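Local coordinates for LPG0439 HIT-related domain-containing protein (Legionella pneumophila subsp. pneumophila, PDB 5L0L) that is of unknown function but carries a HIT-related domain, part of a longer, probably membrane-bound protein, at residues 23-28 with 210-215; 33-38 with 53-58; 45-50 with 170-175; 132-137 with 148-153. One frame throughout, in Å; residues are numbered along the deposited sequence.

Interaction 1 (23-28 with 210-215)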
loop_
_atom_site.group_PDB
_atom_site.type_symbol
_atom_site.label_atom_id
_atom_site.label_comp_id
_atom_site.label_asym_id
_atom_site.label_seq_id
_atom_site.Cartn_x
_atom_site.Cartn_y
_atom_site.Cartn_z
ATOM N N GLY A 23 11.650 -17.653 12.229
ATOM C CA GLY A 23 12.708 -16.949 12.951
ATOM C C GLY A 23 12.924 -15.543 12.452
ATOM O O GLY A 23 14.063 -15.042 12.453
ATOM N N THR A 24 11.855 -14.896 11.971
ATOM C CA THR A 24 12.007 -13.564 11.376
ATOM C C THR A 24 11.144 -12.482 12.032
ATOM O O THR A 24 11.041 -11.384 11.510
ATOM C CB THR A 24 11.730 -13.575 9.856
ATOM O OG1 THR A 24 10.350 -13.817 9.589
ATOM C CG2 THR A 24 12.564 -14.634 9.171
ATOM N N SER A 25 10.592 -12.770 13.205
ATOM C CA SER A 25 9.704 -11.804 13.832
ATOM C C SER A 25 10.457 -10.595 14.435
ATOM O O SER A 25 11.434 -10.758 15.194
ATOM C CB SER A 25 8.820 -12.509 14.876
ATOM O OG SER A 25 7.939 -11.560 15.449
ATOM N N ILE A 26 9.969 -9.404 14.114
ATOM C CA ILE A 26 10.453 -8.150 14.653
ATOM C C ILE A 26 9.626 -7.747 15.880
ATOM O O ILE A 26 10.198 -7.415 16.921
ATOM C CB ILE A 26 10.417 -7.026 13.606
ATOM C CG1 ILE A 26 11.349 -7.379 12.431
ATOM C CG2 ILE A 26 10.750 -5.656 14.220
ATOM C CD1 ILE A 26 11.059 -6.609 11.146
ATOM N N ALA A 27 8.306 -7.741 15.741
ATOM C CA ALA A 27 7.429 -7.207 16.821
ATOM C C ALA A 27 5.994 -7.618 16.667
ATOM O O ALA A 27 5.559 -8.015 15.585
ATOM C CB ALA A 27 7.513 -5.675 16.891
ATOM N N VAL A 28 5.246 -7.489 17.774
ATOM C CA VAL A 28 3.805 -7.480 17.744
ATOM C C VAL A 28 3.340 -6.082 18.165
ATOM O O VAL A 28 3.868 -5.486 19.116
ATOM C CB VAL A 28 3.196 -8.590 18.632
ATOM C CG1 VAL A 28 1.692 -8.454 18.747
ATOM C CG2 VAL A 28 3.542 -9.975 18.072
ATOM N N THR A 210 5.501 -4.353 21.145
ATOM C CA THR A 210 6.323 -5.293 21.890
ATOM C C THR A 210 7.329 -5.972 20.929
ATOM O O THR A 210 6.939 -6.792 20.079
ATOM C CB THR A 210 5.455 -6.376 22.568
ATOM O OG1 THR A 210 4.481 -5.739 23.396
ATOM C CG2 THR A 210 6.301 -7.302 23.448
ATOM N N ILE A 211 8.611 -5.668 21.105
ATOM C CA ILE A 211 9.681 -6.264 20.303
ATOM C C ILE A 211 9.752 -7.748 20.631
ATOM O O ILE A 211 9.656 -8.119 21.793
ATOM C CB ILE A 211 11.053 -5.649 20.619
ATOM C CG1 ILE A 211 11.087 -4.153 20.310
ATOM C CG2 ILE A 211 12.176 -6.401 19.889
ATOM C CD1 ILE A 211 10.865 -3.755 18.879
ATOM N N HIS A 212 9.905 -8.591 19.622
ATOM C CA HIS A 212 10.027 -10.033 19.810
ATOM C C HIS A 212 11.435 -10.403 20.297
ATOM O O HIS A 212 12.395 -10.147 19.604
ATOM C CB HIS A 212 9.766 -10.763 18.495
ATOM C CG HIS A 212 9.893 -12.253 18.590
ATOM N ND1 HIS A 212 8.858 -13.056 19.009
ATOM C CD2 HIS A 212 10.917 -13.089 18.301
ATOM C CE1 HIS A 212 9.231 -14.323 18.969
ATOM N NE2 HIS A 212 10.484 -14.369 18.556
ATOM N N ASP A 213 11.555 -11.001 21.480
ATOM C CA ASP A 213 12.854 -11.530 21.930
ATOM C C ASP A 213 13.174 -12.839 21.201
ATOM O O ASP A 213 12.347 -13.750 21.173
ATOM C CB ASP A 213 12.868 -11.779 23.450
ATOM C CG ASP A 213 12.771 -10.493 24.251
ATOM O OD1 ASP A 213 12.988 -9.404 23.684
ATOM O OD2 ASP A 213 12.475 -10.561 25.466
ATOM N N LYS A 214 14.352 -12.909 20.588
ATOM C CA LYS A 214 14.823 -14.151 19.939
ATOM C C LYS A 214 14.825 -15.344 20.923
ATOM O O LYS A 214 15.183 -15.191 22.099
ATOM C CB LYS A 214 16.230 -13.975 19.354
ATOM C CG LYS A 214 16.281 -13.733 17.860
ATOM C CD LYS A 214 17.679 -14.031 17.319
ATOM C CE LYS A 214 17.764 -13.805 15.808
ATOM N NZ LYS A 214 16.960 -14.790 15.053
ATOM N N LYS A 215 14.416 -16.513 20.423
ATOM C CA LYS A 215 14.269 -17.730 21.238
ATOM C C LYS A 215 15.281 -18.782 20.778
ATOM O O LYS A 215 15.970 -19.389 21.604
ATOM C CB LYS A 215 12.842 -18.266 21.134
HETATM O O HOH W 1 1.701 -5.456 21.326
#
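V28 and A27 pair with T210 and I211 in an antiparallel strand contact at one edge of the six-stranded sheet. Strand 207-211 is the outermost strand there, and 25-31 is its inner neighbour. V28 and T210 form a hydrogen-bonded pair. T210 N donates to V28 O at 2.8 Å, and V28 N donates back to T210 O at 2.9 Å. One step on, A27 and I211 form a non-hydrogen-bonded pair, with A27 CB 4.3 Å from I211 CD1. H212 N then donates to I26 O at 3.0 Å. This bond is straight at the hydrogen (173°), but the donor stands 41° above the carbonyl plane. I26 and A27 both face V39 of strand 35-41, which makes a classic beta bulge on the other flank of strand 25-31. The sheet belongs to the HIT-related domain, and its last strand comes from near the C-terminus of the chain. Past these pairs, H212 CG lies anti to the backbone N (chi1 179°), and the ring lies against S25. S25 CB sits over one ring face, 4.1 Å from the H212 ring centroid and offset toward the rim, a CH-pi contact. S25 OG touches H212 CB at 3.6 Å. Helix 176-194 meets the outer strand: I211 packs on K187 and L190, and K187 NZ donates to H212 O.

Interaction 2 (33-38 with 53-58)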
loop_
_atom_site.group_PDB
_atom_site.type_symbol
_atom_site.label_atom_id
_atom_site.label_comp_id
_atom_site.label_asym_id
_atom_site.label_seq_id
_atom_site.Cartn_x
_atom_site.Cartn_y
_atom_site.Cartn_z
ATOM N N ASN A 33 -5.881 -0.886 21.805
ATOM C CA ASN A 33 -6.006 -1.962 22.783
ATOM C C ASN A 33 -6.847 -3.188 22.390
ATOM O O ASN A 33 -7.397 -3.879 23.249
ATOM C CB ASN A 33 -6.487 -1.366 24.131
ATOM C CG ASN A 33 -5.798 -2.003 25.317
ATOM O OD1 ASN A 33 -4.579 -2.258 25.291
ATOM N ND2 ASN A 33 -6.562 -2.261 26.382
ATOM N N LYS A 34 -6.906 -3.490 21.105
ATOM C CA LYS A 34 -7.836 -4.470 20.595
ATOM C C LYS A 34 -7.332 -5.275 19.389
ATOM O O LYS A 34 -7.502 -6.493 19.349
ATOM C CB LYS A 34 -9.138 -3.760 20.227
ATOM C CG LYS A 34 -10.284 -4.711 19.942
ATOM C CD LYS A 34 -11.608 -3.996 19.683
ATOM C CE LYS A 34 -12.561 -4.919 18.929
ATOM N NZ LYS A 34 -13.865 -4.267 18.632
ATOM N N TYR A 35 -6.776 -4.595 18.390
ATOM C CA TYR A 35 -6.385 -5.274 17.141
ATOM C C TYR A 35 -4.891 -5.567 17.171
ATOM O O TYR A 35 -4.088 -4.651 17.392
ATOM C CB TYR A 35 -6.770 -4.434 15.933
ATOM C CG TYR A 35 -8.260 -4.155 15.871
ATOM C CD1 TYR A 35 -9.156 -5.104 15.368
ATOM C CD2 TYR A 35 -8.780 -2.953 16.361
ATOM C CE1 TYR A 35 -10.533 -4.852 15.331
ATOM C CE2 TYR A 35 -10.155 -2.690 16.324
ATOM C CZ TYR A 35 -11.023 -3.641 15.817
ATOM O OH TYR A 35 -12.376 -3.364 15.800
ATOM N N HIS A 36 -4.537 -6.835 16.993
ATOM C CA HIS A 36 -3.142 -7.293 17.140
ATOM C C HIS A 36 -2.542 -7.595 15.761
ATOM O O HIS A 36 -3.166 -8.312 14.961
ATOM C CB HIS A 36 -3.084 -8.577 17.959
ATOM C CG HIS A 36 -3.766 -8.478 19.284
ATOM N ND1 HIS A 36 -3.303 -7.665 20.295
ATOM C CD2 HIS A 36 -4.890 -9.075 19.759
ATOM C CE1 HIS A 36 -4.120 -7.760 21.339
ATOM N NE2 HIS A 36 -5.085 -8.609 21.038
ATOM N N TYR A 37 -1.335 -7.100 15.522
ATOM C CA TYR A 37 -0.623 -7.247 14.233
ATOM C C TYR A 37 0.811 -7.723 14.454
ATOM O O TYR A 37 1.430 -7.344 15.452
ATOM C CB TYR A 37 -0.595 -5.901 13.488
ATOM C CG TYR A 37 -1.974 -5.355 13.201
ATOM C CD1 TYR A 37 -2.647 -4.605 14.154
ATOM C CD2 TYR A 37 -2.617 -5.628 11.999
ATOM C CE1 TYR A 37 -3.922 -4.107 13.922
ATOM C CE2 TYR A 37 -3.903 -5.144 11.757
ATOM C CZ TYR A 37 -4.557 -4.407 12.735
ATOM O OH TYR A 37 -5.826 -3.940 12.501
ATOM N N SER A 38 1.324 -8.579 13.570
ATOM C CA SER A 38 2.721 -8.988 13.569
ATOM C C SER A 38 3.494 -8.272 12.472
ATOM O O SER A 38 2.938 -7.966 11.422
ATOM C CB SER A 38 2.880 -10.496 13.373
ATOM O OG SER A 38 2.431 -10.908 12.122
ATOM N N ILE A 53 3.480 -7.178 7.258
ATOM C CA ILE A 53 2.693 -6.700 8.366
ATOM C C ILE A 53 1.379 -7.436 8.230
ATOM O O ILE A 53 0.729 -7.344 7.167
ATOM C CB ILE A 53 2.453 -5.186 8.276
ATOM C CG1 ILE A 53 3.797 -4.455 8.238
ATOM C CG2 ILE A 53 1.555 -4.725 9.444
ATOM C CD1 ILE A 53 3.683 -2.946 8.135
ATOM N N ARG A 54 1.021 -8.194 9.275
ATOM C CA ARG A 54 -0.095 -9.113 9.217
ATOM C C ARG A 54 -1.033 -8.961 10.413
ATOM O O ARG A 54 -0.595 -8.822 11.555
ATOM C CB ARG A 54 0.422 -10.554 9.092
ATOM C CG ARG A 54 -0.636 -11.649 9.222
ATOM C CD ARG A 54 -0.761 -12.092 10.649
ATOM N NE ARG A 54 -1.656 -13.251 10.827
ATOM C CZ ARG A 54 -1.273 -14.536 10.850
ATOM N NH1 ARG A 54 0.000 -14.909 10.695
ATOM N NH2 ARG A 54 -2.192 -15.461 11.041
ATOM N N TYR A 55 -2.328 -8.990 10.127
ATOM C CA TYR A 55 -3.338 -8.914 11.177
ATOM C C TYR A 55 -3.488 -10.306 11.767
ATOM O O TYR A 55 -3.827 -11.246 11.045
ATOM C CB TYR A 55 -4.662 -8.472 10.551
ATOM C CG TYR A 55 -5.852 -8.497 11.475
ATOM C CD1 TYR A 55 -5.792 -7.929 12.739
ATOM C CD2 TYR A 55 -7.069 -9.040 11.043
ATOM C CE1 TYR A 55 -6.916 -7.950 13.587
ATOM C CE2 TYR A 55 -8.191 -9.046 11.876
ATOM C CZ TYR A 55 -8.092 -8.518 13.152
ATOM O OH TYR A 55 -9.226 -8.507 13.986
ATOM N N LEU A 56 -3.237 -10.424 13.063
ATOM C CA LEU A 56 -3.342 -11.691 13.775
ATOM C C LEU A 56 -4.784 -11.976 14.202
ATOM O O LEU A 56 -5.359 -12.980 13.819
ATOM C CB LEU A 56 -2.426 -11.681 15.014
ATOM C CG LEU A 56 -0.933 -11.534 14.762
ATOM C CD1 LEU A 56 -0.175 -11.109 16.032
ATOM C CD2 LEU A 56 -0.391 -12.842 14.221
ATOM N N ASN A 57 -5.332 -11.082 15.004
ATOM C CA ASN A 57 -6.645 -11.286 15.619
ATOM C C ASN A 57 -7.084 -10.067 16.403
ATOM O O ASN A 57 -6.310 -9.138 16.637
ATOM C CB ASN A 57 -6.594 -12.499 16.575
ATOM C CG ASN A 57 -5.735 -12.243 17.793
ATOM O OD1 ASN A 57 -4.557 -11.918 17.689
ATOM N ND2 ASN A 57 -6.317 -12.404 18.963
ATOM N N GLU A 58 -8.333 -10.123 16.867
ATOM C CA GLU A 58 -8.933 -9.085 17.686
ATOM C C GLU A 58 -9.221 -9.703 19.066
ATOM O O GLU A 58 -9.662 -10.849 19.139
ATOM C CB GLU A 58 -10.215 -8.598 16.998
ATOM C CG GLU A 58 -11.134 -7.760 17.849
ATOM C CD GLU A 58 -12.050 -8.586 18.747
ATOM O OE1 GLU A 58 -12.629 -9.588 18.244
ATOM O OE2 GLU A 58 -12.179 -8.229 19.944
#
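Four backbone hydrogen bonds join Y35-S38 to R54-E58 in antiparallel register. S38 and R54 form a hydrogen-bonded pair: S38 N donates to R54 O at 2.8 Å, and R54 N returns the bond to S38 O at 2.9 Å. Further along, H36 N donates to N57 O and L56 N donates to H36 O. L56 and N57 thus both face H36, a classic beta bulge that shifts the register by one residue.

Aromatic contacts fill the face that bears Y35, Y37 and Y55. Y55 CD1 lies over one face of the Y37 ring, 3.5 Å from Y37 CE2. The two planes meet obliquely at 39°. Y55 OH comes in at the edge of the Y35 ring, in its plane, 3.7 Å from Y35 CD1. Both phenols have a partner on helix 73-92, where Y37 OH bonds to E75 O and Y55 OH to E75 OE2.

The other face mixes polar and apolar contacts. H36 CD2 lies 3.5 Å from N57 OD1, with ring and amide planes 29° apart. H36 ND1 bonds to T30 OG1. S38 OG, set between its backbone N and carbonyl carbon (chi1 65°), rests against R54 CB and CD, while R54 NH2 bonds to S16 O.

At the open end of the pair, K34 CE packs on E58 CG at 3.4 Å. Their charged ends, K34 NZ and E58 OE2, are 4.5 Å apart, too far for a salt bridge. The two strands are the arms of a beta hairpin, twisted and bulged, within the antiparallel sheet of the HIT-related domain.

Interaction 3 (45-50 with 170-175)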
loop_
_atom_site.group_PDB
_atom_site.type_symbol
_atom_site.label_atom_id
_atom_site.label_comp_id
_atom_site.label_asym_id
_atom_site.label_seq_id
_atom_site.Cartn_x
_atom_site.Cartn_y
_atom_site.Cartn_z
ATOM N N ASP A 45 12.251 -13.785 0.897
ATOM C CA ASP A 45 12.782 -12.777 0.015
ATOM C C ASP A 45 13.390 -11.645 0.846
ATOM O O ASP A 45 12.669 -10.901 1.502
ATOM C CB ASP A 45 11.662 -12.239 -0.889
ATOM C CG ASP A 45 12.188 -11.349 -2.013
ATOM O OD1 ASP A 45 13.423 -11.297 -2.265
ATOM O OD2 ASP A 45 11.339 -10.704 -2.668
ATOM N N CYS A 46 14.722 -11.523 0.776
ATOM C CA CYS A 46 15.460 -10.496 1.503
ATOM C C CYS A 46 15.599 -9.202 0.756
ATOM O O CYS A 46 16.034 -8.205 1.343
ATOM C CB CYS A 46 16.867 -10.996 1.881
ATOM S SG CYS A 46 17.997 -11.313 0.521
ATOM N N ARG A 47 15.218 -9.173 -0.529
ATOM C CA ARG A 47 15.380 -7.946 -1.314
ATOM C C ARG A 47 14.608 -6.775 -0.687
ATOM O O ARG A 47 13.448 -6.930 -0.257
ATOM C CB ARG A 47 14.899 -8.118 -2.742
ATOM C CG ARG A 47 15.659 -9.198 -3.520
ATOM C CD ARG A 47 15.086 -9.396 -4.901
ATOM N NE ARG A 47 13.673 -9.754 -4.801
ATOM C CZ ARG A 47 12.712 -9.377 -5.641
ATOM N NH1 ARG A 47 12.974 -8.666 -6.728
ATOM N NH2 ARG A 47 11.479 -9.750 -5.402
ATOM N N GLY A 48 15.253 -5.616 -0.656
ATOM C CA GLY A 48 14.668 -4.408 -0.106
ATOM C C GLY A 48 14.370 -4.464 1.399
ATOM O O GLY A 48 13.618 -3.631 1.901
ATOM N N TYR A 49 14.966 -5.421 2.097
ATOM C CA TYR A 49 14.637 -5.719 3.490
ATOM C C TYR A 49 13.117 -5.859 3.675
ATOM O O TYR A 49 12.550 -5.282 4.591
ATOM C CB TYR A 49 15.217 -4.638 4.440
ATOM C CG TYR A 49 16.670 -4.234 4.256
ATOM C CD1 TYR A 49 17.641 -5.128 3.776
ATOM C CD2 TYR A 49 17.082 -2.959 4.570
ATOM C CE1 TYR A 49 18.959 -4.732 3.623
ATOM C CE2 TYR A 49 18.410 -2.567 4.474
ATOM C CZ TYR A 49 19.346 -3.441 3.992
ATOM O OH TYR A 49 20.632 -3.047 3.839
ATOM N N ARG A 50 12.456 -6.604 2.773
ATOM C CA ARG A 50 11.000 -6.746 2.820
ATOM C C ARG A 50 10.507 -7.186 4.193
ATOM O O ARG A 50 11.072 -8.147 4.776
ATOM C CB ARG A 50 10.528 -7.790 1.818
ATOM C CG ARG A 50 10.347 -7.325 0.411
ATOM C CD ARG A 50 10.022 -8.523 -0.489
ATOM N NE ARG A 50 8.653 -8.978 -0.315
ATOM C CZ ARG A 50 8.003 -9.782 -1.175
ATOM N NH1 ARG A 50 8.621 -10.319 -2.226
ATOM N NH2 ARG A 50 6.722 -10.067 -0.953
ATOM N N HIS A 170 13.538 -12.394 -9.292
ATOM C CA HIS A 170 13.129 -13.507 -8.454
ATOM C C HIS A 170 13.461 -13.219 -6.988
ATOM O O HIS A 170 14.328 -12.403 -6.682
ATOM C CB HIS A 170 13.810 -14.812 -8.893
ATOM C CG HIS A 170 15.290 -14.759 -8.787
ATOM N ND1 HIS A 170 15.951 -15.002 -7.607
ATOM C CD2 HIS A 170 16.236 -14.395 -9.677
ATOM C CE1 HIS A 170 17.249 -14.831 -7.782
ATOM N NE2 HIS A 170 17.447 -14.480 -9.040
ATOM N N ALA A 171 12.773 -13.921 -6.110
ATOM C CA ALA A 171 13.025 -13.782 -4.682
ATOM C C ALA A 171 14.433 -14.270 -4.372
ATOM O O ALA A 171 14.921 -15.211 -5.012
ATOM C CB ALA A 171 12.012 -14.587 -3.900
ATOM N N ILE A 172 15.067 -13.648 -3.383
ATOM C CA ILE A 172 16.381 -14.057 -2.899
ATOM C C ILE A 172 16.264 -14.534 -1.450
ATOM O O ILE A 172 15.898 -13.751 -0.561
ATOM C CB ILE A 172 17.423 -12.928 -3.009
ATOM C CG1 ILE A 172 17.572 -12.578 -4.502
ATOM C CG2 ILE A 172 18.763 -13.366 -2.397
ATOM C CD1 ILE A 172 18.488 -11.442 -4.781
ATOM N N LYS A 173 16.625 -15.804 -1.224
ATOM C CA LYS A 173 16.540 -16.396 0.105
ATOM C C LYS A 173 17.546 -15.735 1.034
ATOM O O LYS A 173 18.585 -15.242 0.592
ATOM C CB LYS A 173 16.834 -17.911 0.070
ATOM C CG LYS A 173 15.811 -18.690 -0.719
ATOM C CD LYS A 173 14.740 -19.382 0.135
ATOM C CE LYS A 173 13.978 -20.431 -0.672
ATOM N NZ LYS A 173 12.502 -20.162 -0.607
ATOM N N TRP A 174 17.214 -15.692 2.312
ATOM C CA TRP A 174 18.091 -15.071 3.317
ATOM C C TRP A 174 19.345 -15.903 3.604
ATOM O O TRP A 174 19.252 -17.096 3.887
ATOM C CB TRP A 174 17.339 -14.883 4.659
ATOM C CG TRP A 174 16.571 -13.669 4.758
ATOM C CD1 TRP A 174 15.217 -13.553 4.707
ATOM C CD2 TRP A 174 17.080 -12.348 4.956
ATOM N NE1 TRP A 174 14.847 -12.232 4.817
ATOM C CE2 TRP A 174 15.971 -11.473 4.988
ATOM C CE3 TRP A 174 18.370 -11.810 5.086
ATOM C CZ2 TRP A 174 16.113 -10.088 5.168
ATOM C CZ3 TRP A 174 18.502 -10.461 5.252
ATOM C CH2 TRP A 174 17.390 -9.606 5.300
ATOM N N ASN A 175 20.507 -15.274 3.566
ATOM C CA ASN A 175 21.685 -15.782 4.277
ATOM C C ASN A 175 21.371 -15.646 5.795
ATOM O O ASN A 175 20.844 -14.594 6.227
ATOM C CB ASN A 175 22.897 -14.921 3.888
ATOM C CG ASN A 175 24.117 -15.160 4.760
ATOM O OD1 ASN A 175 24.256 -14.581 5.858
ATOM N ND2 ASN A 175 25.019 -16.016 4.277
HETATM O O HOH W 2 13.165 -9.660 4.035
#
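An Asx turn at D45 meets the loop that leads into helix 176-194, and D45 and C46 grip the backbone of I172. I172 N donates to D45 OD1 at 3.1 Å, nearly straight (170°) but from above the carboxylate plane. C46 N donates to I172 O at 2.9 Å. D45 OD1 also accepts from R47 N, the bond that defines the turn, and from R47 NE on its syn lone pair. R47 holds the carboxylate side-on, with NH2 2.9 Å from D45 OD2. R50 NH1 takes the anti lone pair of D45 OD2 at 2.8 Å. Two arginines thus fix the rotation of the carboxylate and would be expected to keep it ionised. R47 NH2 also bonds to D157 O and R50 NH1 to L158 O. The turn lies in the hairpin connection between strands 35-41 and 51-58 of the HIT-related domain. C46 CB sits over the centre of the W174 six-membered ring, 3.3 Å from its centroid, a CH-pi contact. C46 SG, set between the backbone N and the carbonyl carbon (chi1 66°), lies 3.6 Å from I172 CG2. W174 NE1 bonds to N42 O. The aliphatic part of R47 crosses I172 at about a right angle. H170 O lies over one face of the R47 guanidinium, toward the rim. N175 OD1 caps the following helix at E178 N.

Interaction 4 (132-137 with 148-153)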
loop_
_atom_site.group_PDB
_atom_site.type_symbol
_atom_site.label_atom_id
_atom_site.label_comp_id
_atom_site.label_asym_id
_atom_site.label_seq_id
_atom_site.Cartn_x
_atom_site.Cartn_y
_atom_site.Cartn_z
ATOM N N TRP A 132 8.888 -2.445 1.852
ATOM C CA TRP A 132 10.311 -2.619 1.550
ATOM C C TRP A 132 10.920 -1.268 1.258
ATOM O O TRP A 132 10.196 -0.241 1.201
ATOM C CB TRP A 132 10.500 -3.587 0.356
ATOM C CG TRP A 132 9.851 -3.074 -0.888
ATOM C CD1 TRP A 132 10.452 -2.388 -1.903
ATOM C CD2 TRP A 132 8.461 -3.184 -1.250
ATOM N NE1 TRP A 132 9.520 -2.031 -2.856
ATOM C CE2 TRP A 132 8.299 -2.517 -2.489
ATOM C CE3 TRP A 132 7.336 -3.774 -0.651
ATOM C CZ2 TRP A 132 7.071 -2.436 -3.151
ATOM C CZ3 TRP A 132 6.111 -3.643 -1.281
ATOM C CH2 TRP A 132 5.980 -2.978 -2.509
ATOM N N GLY A 133 12.232 -1.254 1.125
ATOM C CA GLY A 133 12.987 -0.007 0.864
ATOM C C GLY A 133 13.625 -0.021 -0.518
ATOM O O GLY A 133 13.986 -1.104 -1.047
ATOM N N ARG A 134 13.773 1.177 -1.091
ATOM C CA ARG A 134 14.477 1.405 -2.337
ATOM C C ARG A 134 15.683 2.329 -2.133
ATOM O O ARG A 134 15.674 3.264 -1.320
ATOM C CB ARG A 134 13.540 1.986 -3.426
ATOM C CG ARG A 134 12.254 1.191 -3.654
ATOM C CD ARG A 134 12.528 -0.234 -4.166
ATOM N NE ARG A 134 13.195 -0.239 -5.463
ATOM C CZ ARG A 134 12.568 -0.056 -6.634
ATOM N NH1 ARG A 134 13.281 -0.052 -7.732
ATOM N NH2 ARG A 134 11.239 0.112 -6.720
ATOM N N GLY A 135 16.679 2.098 -2.955
ATOM C CA GLY A 135 17.920 2.838 -2.909
ATOM C C GLY A 135 18.984 2.143 -3.734
ATOM O O GLY A 135 18.642 1.425 -4.673
ATOM N N ASP A 136 20.263 2.379 -3.427
ATOM C CA ASP A 136 21.327 1.709 -4.149
ATOM C C ASP A 136 21.292 0.217 -3.804
ATOM O O ASP A 136 21.570 -0.146 -2.664
ATOM C CB ASP A 136 22.684 2.325 -3.769
ATOM C CG ASP A 136 23.860 1.646 -4.446
ATOM O OD1 ASP A 136 23.723 0.626 -5.140
ATOM O OD2 ASP A 136 24.977 2.176 -4.248
ATOM N N PRO A 137 20.974 -0.649 -4.770
ATOM C CA PRO A 137 20.910 -2.074 -4.450
ATOM C C PRO A 137 22.177 -2.691 -3.913
ATOM O O PRO A 137 22.093 -3.670 -3.180
ATOM C CB PRO A 137 20.562 -2.722 -5.789
ATOM C CG PRO A 137 19.852 -1.635 -6.551
ATOM C CD PRO A 137 20.626 -0.409 -6.186
ATOM N N ARG A 148 19.728 -4.908 -2.144
ATOM C CA ARG A 148 19.223 -5.687 -3.264
ATOM C C ARG A 148 17.922 -5.097 -3.812
ATOM O O ARG A 148 17.489 -4.014 -3.393
ATOM C CB ARG A 148 19.068 -7.177 -2.888
ATOM C CG ARG A 148 20.367 -7.793 -2.372
ATOM C CD ARG A 148 20.007 -9.080 -1.662
ATOM N NE ARG A 148 21.174 -9.815 -1.274
ATOM C CZ ARG A 148 21.643 -9.977 -0.036
ATOM N NH1 ARG A 148 21.077 -9.453 1.042
ATOM N NH2 ARG A 148 22.757 -10.674 0.092
ATOM N N GLY A 149 17.306 -5.769 -4.776
ATOM C CA GLY A 149 16.147 -5.221 -5.467
ATOM C C GLY A 149 16.606 -4.408 -6.674
ATOM O O GLY A 149 17.808 -4.188 -6.871
ATOM N N PRO A 150 15.667 -4.027 -7.551
ATOM C CA PRO A 150 16.019 -3.272 -8.744
ATOM C C PRO A 150 16.397 -1.837 -8.427
ATOM O O PRO A 150 15.982 -1.272 -7.396
ATOM C CB PRO A 150 14.762 -3.381 -9.635
ATOM C CG PRO A 150 13.676 -3.818 -8.751
ATOM C CD PRO A 150 14.250 -4.396 -7.503
ATOM N N GLU A 151 17.157 -1.221 -9.328
ATOM C CA GLU A 151 17.499 0.194 -9.150
ATOM C C GLU A 151 16.254 1.095 -9.085
ATOM O O GLU A 151 15.288 0.803 -9.764
ATOM C CB GLU A 151 18.379 0.685 -10.302
ATOM C CG GLU A 151 19.783 0.177 -10.184
ATOM C CD GLU A 151 20.626 0.491 -11.403
ATOM O OE1 GLU A 151 20.157 1.185 -12.313
ATOM O OE2 GLU A 151 21.771 0.029 -11.394
ATOM N N PRO A 152 16.278 2.169 -8.275
ATOM C CA PRO A 152 15.184 3.155 -8.215
ATOM C C PRO A 152 14.753 3.625 -9.581
ATOM O O PRO A 152 15.593 3.788 -10.480
ATOM C CB PRO A 152 15.773 4.284 -7.368
ATOM C CG PRO A 152 16.708 3.580 -6.459
ATOM C CD PRO A 152 17.327 2.512 -7.306
ATOM N N GLY A 153 13.445 3.737 -9.743
ATOM C CA GLY A 153 12.811 3.985 -11.041
ATOM C C GLY A 153 12.137 2.771 -11.628
ATOM O O GLY A 153 11.128 2.905 -12.341
HETATM O O HOH W 3 15.212 -2.451 -3.231
HETATM O O HOH W 4 15.973 -0.304 -4.756
#
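R134 NH1 reaches across to P150 O, donating a hydrogen bond of 3.0 Å from well above the carbonyl plane (66° out of it). E151 O lies at the guanidinium edge, also 3.0 Å from R134 NH1. At the far end of the contact, R148 N donates to P137 O at 2.9 Å, in the carbonyl plane and on a lone pair. Two proline rings pack between these bonds. P137 CG touches G149 O at 3.3 Å and lies near E151 CG, the two side chains crossing at about a right angle. P152 CD packs on G135 O at 3.1 Å. A water joins the two sides: it accepts from R134 NE and G135 N and lies 2.8 Å from P150 O, where it can donate. A second water bridges G133 O and R148 O. This is where strand 128-134 of the six-stranded sheet ends and the chain loops back on itself, with glycines and prolines on both sides. R134 bends at chi2 and chi3 (-63° and -62°), turning CD and NE aside. R134 NH1 also bonds to L154 O, and R134 NH2 bonds to Q98 OE1 on the neighbouring strand 96-101. R148 points away and forms a salt bridge with E178. The second subunit touches this region: D136 OD2 forms a salt bridge with K2 NZ of that subunit, and P152 packs on its T116.

How the interactions relate
Interactions 1, 2 and 4 all reach the same antiparallel sheet. Interactions 1 and 2 sit on adjoining strands and touch: V28 CG1 lies 3.5 Å from Y37 O, and their centres are 14 Å apart. Interactions 3 and 4 form a second cluster, 12 Å between centres, on the same side of the chain's centre. There G48 O and G133 N are 2.9 Å apart, a probable hydrogen bond, and C46 SG packs 3.6 Å from R148 NH1. Interaction 2 lies across the chain's centre from this cluster, about 29 Å from interaction 4 between centres. In sequence, interaction 1 encloses the other three, and interaction 3 encloses interaction 4. No catalytic site is established for this protein.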